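Local coordinates for beta-lactamase inhibitory protein BLIP-I (Streptomyces exfoliatus, PDB 3GMV) that inhibits beta-lactamases, probably by binding class A enzymes directly, as the related inhibitor BLIP does, at residues W64-E69 against S107-P113. Numbering follows the deposited sequence.
Sequences WSKRNE and SQGESYP. With TAM (tris(hydroxyethyl)aminomethane), chain B.
With chi1 of N68 at 81°, its CG lies between the backbone N and the carbonyl carbon, and the amide swings across to the neighbouring strand, where ND2 donates to S107 O (3.0 Å) from above the carbonyl plane. A water donates to both N68 OD1 and S107 O, so the amide is gripped at both ends. W64 has a similar first torsion (67°), which stands its indole up beside S111, with CZ3 3.9 Å from S111 CB. S65 CB packs against one indole face, toward its rim; over the centre of the opposite face sits the TAM amine nitrogen, 3.2 Å above the plane, in a pocket formed by W64, P113 and T58. These antiparallel strands, 63-69 and 105-111, are the central neighbours of the sheet in this alpha/beta sandwich. K66 and E110 form a hydrogen-bonded pair: K66 N to E110 O is nearly straight (2.9 Å, 173°), whereas the return bond from E110 N to K66 O is more bent. Next to it, R67 and G109 make a non-hydrogen-bonded pair, CA to CA 3.9 Å. K66 NZ turns to the carbonyls of Y8 and I11, with only weak water bonds linking it to E110 OE1. E69 OE2 and Q108 NE2 share a further water, while E69 OE1 is bonded to Y52 OH.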
loop_
_atom_site.group_PDB
_atom_site.type_symbol
_atom_site.label_atom_id
_atom_site.label_comp_id
_atom_site.label_asym_id
_atom_site.label_seq_id
_atom_site.Cartn_x
_atom_site.Cartn_y
_atom_site.Cartn_z
ATOM N N TRP A 64 -9.599 -8.054 4.403
ATOM C CA TRP A 64 -9.538 -8.176 2.951
ATOM C C TRP A 64 -8.630 -7.097 2.353
ATOM O O TRP A 64 -8.262 -7.178 1.176
ATOM C CB TRP A 64 -10.956 -8.071 2.327
ATOM C CG TRP A 64 -11.566 -6.716 2.474
ATOM C CD1 TRP A 64 -12.290 -6.255 3.548
ATOM C CD2 TRP A 64 -11.495 -5.627 1.549
ATOM N NE1 TRP A 64 -12.663 -4.952 3.350
ATOM C CE2 TRP A 64 -12.191 -4.539 2.130
ATOM C CE3 TRP A 64 -10.909 -5.462 0.292
ATOM C CZ2 TRP A 64 -12.307 -3.294 1.503
ATOM C CZ3 TRP A 64 -11.046 -4.209 -0.348
ATOM C CH2 TRP A 64 -11.733 -3.155 0.264
ATOM N N SER A 65 -8.282 -6.072 3.131
ATOM C CA SER A 65 -7.534 -4.952 2.560
ATOM C C SER A 65 -6.450 -4.435 3.523
ATOM O O SER A 65 -6.726 -4.211 4.695
ATOM C CB SER A 65 -8.493 -3.799 2.256
ATOM O OG SER A 65 -7.761 -2.680 1.751
ATOM N N LYS A 66 -5.243 -4.238 2.991
ATOM C CA LYS A 66 -4.172 -3.553 3.678
ATOM C C LYS A 66 -3.751 -2.357 2.856
ATOM O O LYS A 66 -3.596 -2.472 1.633
ATOM C CB LYS A 66 -2.946 -4.478 3.812
ATOM C CG LYS A 66 -3.232 -5.737 4.637
ATOM C CD LYS A 66 -2.114 -6.791 4.573
ATOM C CE LYS A 66 -0.804 -6.272 5.118
ATOM N NZ LYS A 66 0.228 -7.348 5.014
ATOM N N ARG A 67 -3.491 -1.240 3.524
ATOM C CA ARG A 67 -2.970 -0.067 2.826
ATOM C C ARG A 67 -1.970 0.591 3.758
ATOM O O ARG A 67 -2.017 0.390 4.991
ATOM C CB ARG A 67 -4.105 0.916 2.444
ATOM C CG ARG A 67 -4.853 1.565 3.631
ATOM C CD ARG A 67 -6.164 2.224 3.163
ATOM N NE ARG A 67 -6.902 2.807 4.284
ATOM C CZ ARG A 67 -6.791 4.073 4.678
ATOM N NH1 ARG A 67 -5.966 4.906 4.059
ATOM N NH2 ARG A 67 -7.510 4.513 5.698
ATOM N N ASN A 68 -1.066 1.375 3.182
ATOM C CA ASN A 68 -0.165 2.150 4.008
ATOM C C ASN A 68 0.380 3.322 3.225
ATOM O O ASN A 68 0.330 3.356 1.975
ATOM C CB ASN A 68 0.990 1.276 4.499
ATOM C CG ASN A 68 2.083 1.116 3.449
ATOM O OD1 ASN A 68 2.963 1.982 3.327
ATOM N ND2 ASN A 68 2.074 -0.019 2.728
ATOM N N GLU A 69 0.878 4.309 3.958
ATOM C CA GLU A 69 1.754 5.295 3.347
ATOM C C GLU A 69 2.987 5.405 4.204
ATOM O O GLU A 69 2.910 5.430 5.440
ATOM C CB GLU A 69 1.080 6.655 3.218
ATOM C CG GLU A 69 0.029 6.678 2.107
ATOM C CD GLU A 69 -0.519 8.065 1.896
ATOM O OE1 GLU A 69 -1.465 8.421 2.615
ATOM O OE2 GLU A 69 0.004 8.796 1.029
ATOM N N SER A 107 5.360 -0.938 -2.013
ATOM C CA SER A 107 3.924 -1.164 -1.873
ATOM C C SER A 107 3.225 -0.203 -0.937
ATOM O O SER A 107 3.678 0.044 0.200
ATOM C CB SER A 107 3.639 -2.618 -1.468
ATOM O OG SER A 107 2.239 -2.857 -1.391
ATOM N N GLN A 108 2.115 0.363 -1.407
ATOM C CA GLN A 108 1.209 1.092 -0.543
ATOM C C GLN A 108 -0.092 0.339 -0.313
ATOM O O GLN A 108 -1.078 0.898 0.190
ATOM C CB GLN A 108 0.938 2.499 -1.122
ATOM C CG GLN A 108 2.156 3.414 -0.873
ATOM C CD GLN A 108 1.835 4.863 -1.159
ATOM O OE1 GLN A 108 0.810 5.178 -1.768
ATOM N NE2 GLN A 108 2.702 5.752 -0.722
ATOM N N GLY A 109 -0.141 -0.922 -0.714
ATOM C CA GLY A 109 -1.364 -1.658 -0.403
ATOM C C GLY A 109 -1.594 -2.921 -1.215
ATOM O O GLY A 109 -1.075 -3.066 -2.336
ATOM N N GLU A 110 -2.370 -3.843 -0.637
ATOM C CA GLU A 110 -2.805 -5.066 -1.351
ATOM C C GLU A 110 -4.226 -5.361 -0.886
ATOM O O GLU A 110 -4.570 -5.085 0.274
ATOM C CB GLU A 110 -1.899 -6.270 -1.050
ATOM C CG GLU A 110 -0.489 -6.181 -1.615
ATOM C CD GLU A 110 0.343 -7.391 -1.301
ATOM O OE1 GLU A 110 0.054 -8.070 -0.289
ATOM O OE2 GLU A 110 1.307 -7.655 -2.053
ATOM N N SER A 111 -5.074 -5.912 -1.754
ATOM C CA SER A 111 -6.416 -6.223 -1.287
ATOM C C SER A 111 -7.027 -7.346 -2.113
ATOM O O SER A 111 -6.665 -7.530 -3.279
ATOM C CB SER A 111 -7.311 -4.981 -1.326
ATOM O OG SER A 111 -7.642 -4.642 -2.669
ATOM N N TYR A 112 -7.892 -8.114 -1.455
ATOM C CA TYR A 112 -8.724 -9.123 -2.106
ATOM C C TYR A 112 -10.186 -8.672 -1.992
ATOM O O TYR A 112 -10.865 -8.973 -1.009
ATOM C CB TYR A 112 -8.522 -10.479 -1.423
ATOM C CG TYR A 112 -7.211 -11.162 -1.756
ATOM C CD1 TYR A 112 -7.021 -11.786 -3.001
ATOM C CD2 TYR A 112 -6.166 -11.213 -0.824
ATOM C CE1 TYR A 112 -5.836 -12.411 -3.312
ATOM C CE2 TYR A 112 -4.956 -11.850 -1.130
ATOM C CZ TYR A 112 -4.808 -12.446 -2.381
ATOM O OH TYR A 112 -3.621 -13.079 -2.678
ATOM N N PRO A 113 -10.666 -7.900 -2.973
ATOM C CA PRO A 113 -11.996 -7.313 -2.855
ATOM C C PRO A 113 -13.096 -8.358 -2.816
ATOM O O PRO A 113 -14.192 -8.069 -2.366
ATOM C CB PRO A 113 -12.127 -6.444 -4.105
ATOM C CG PRO A 113 -10.738 -6.278 -4.623
ATOM C CD PRO A 113 -10.002 -7.515 -4.231
HETATM C C TAM B . -15.794 -5.569 0.169
HETATM C C1 TAM B . -15.485 -4.317 -0.624
HETATM C C2 TAM B . -16.660 -6.527 -0.646
HETATM C C3 TAM B . -16.501 -5.190 1.454
HETATM C C4 TAM B . -14.570 -4.637 -1.795
HETATM C C5 TAM B . -16.299 -6.503 -2.129
HETATM C C6 TAM B . -16.558 -6.366 2.423
HETATM N N TAM B . -14.539 -6.224 0.508
HETATM O O4 TAM B . -14.266 -3.408 -2.480
HETATM O O5 TAM B . -17.427 -6.062 -2.912
HETATM O O6 TAM B . -16.064 -7.554 1.794
HETATM O O HOH W 1 0.587 -6.299 1.907
HETATM O O HOH W 2 5.080 2.298 1.624
HETATM O O HOH W 3 1.853 8.642 -1.004
#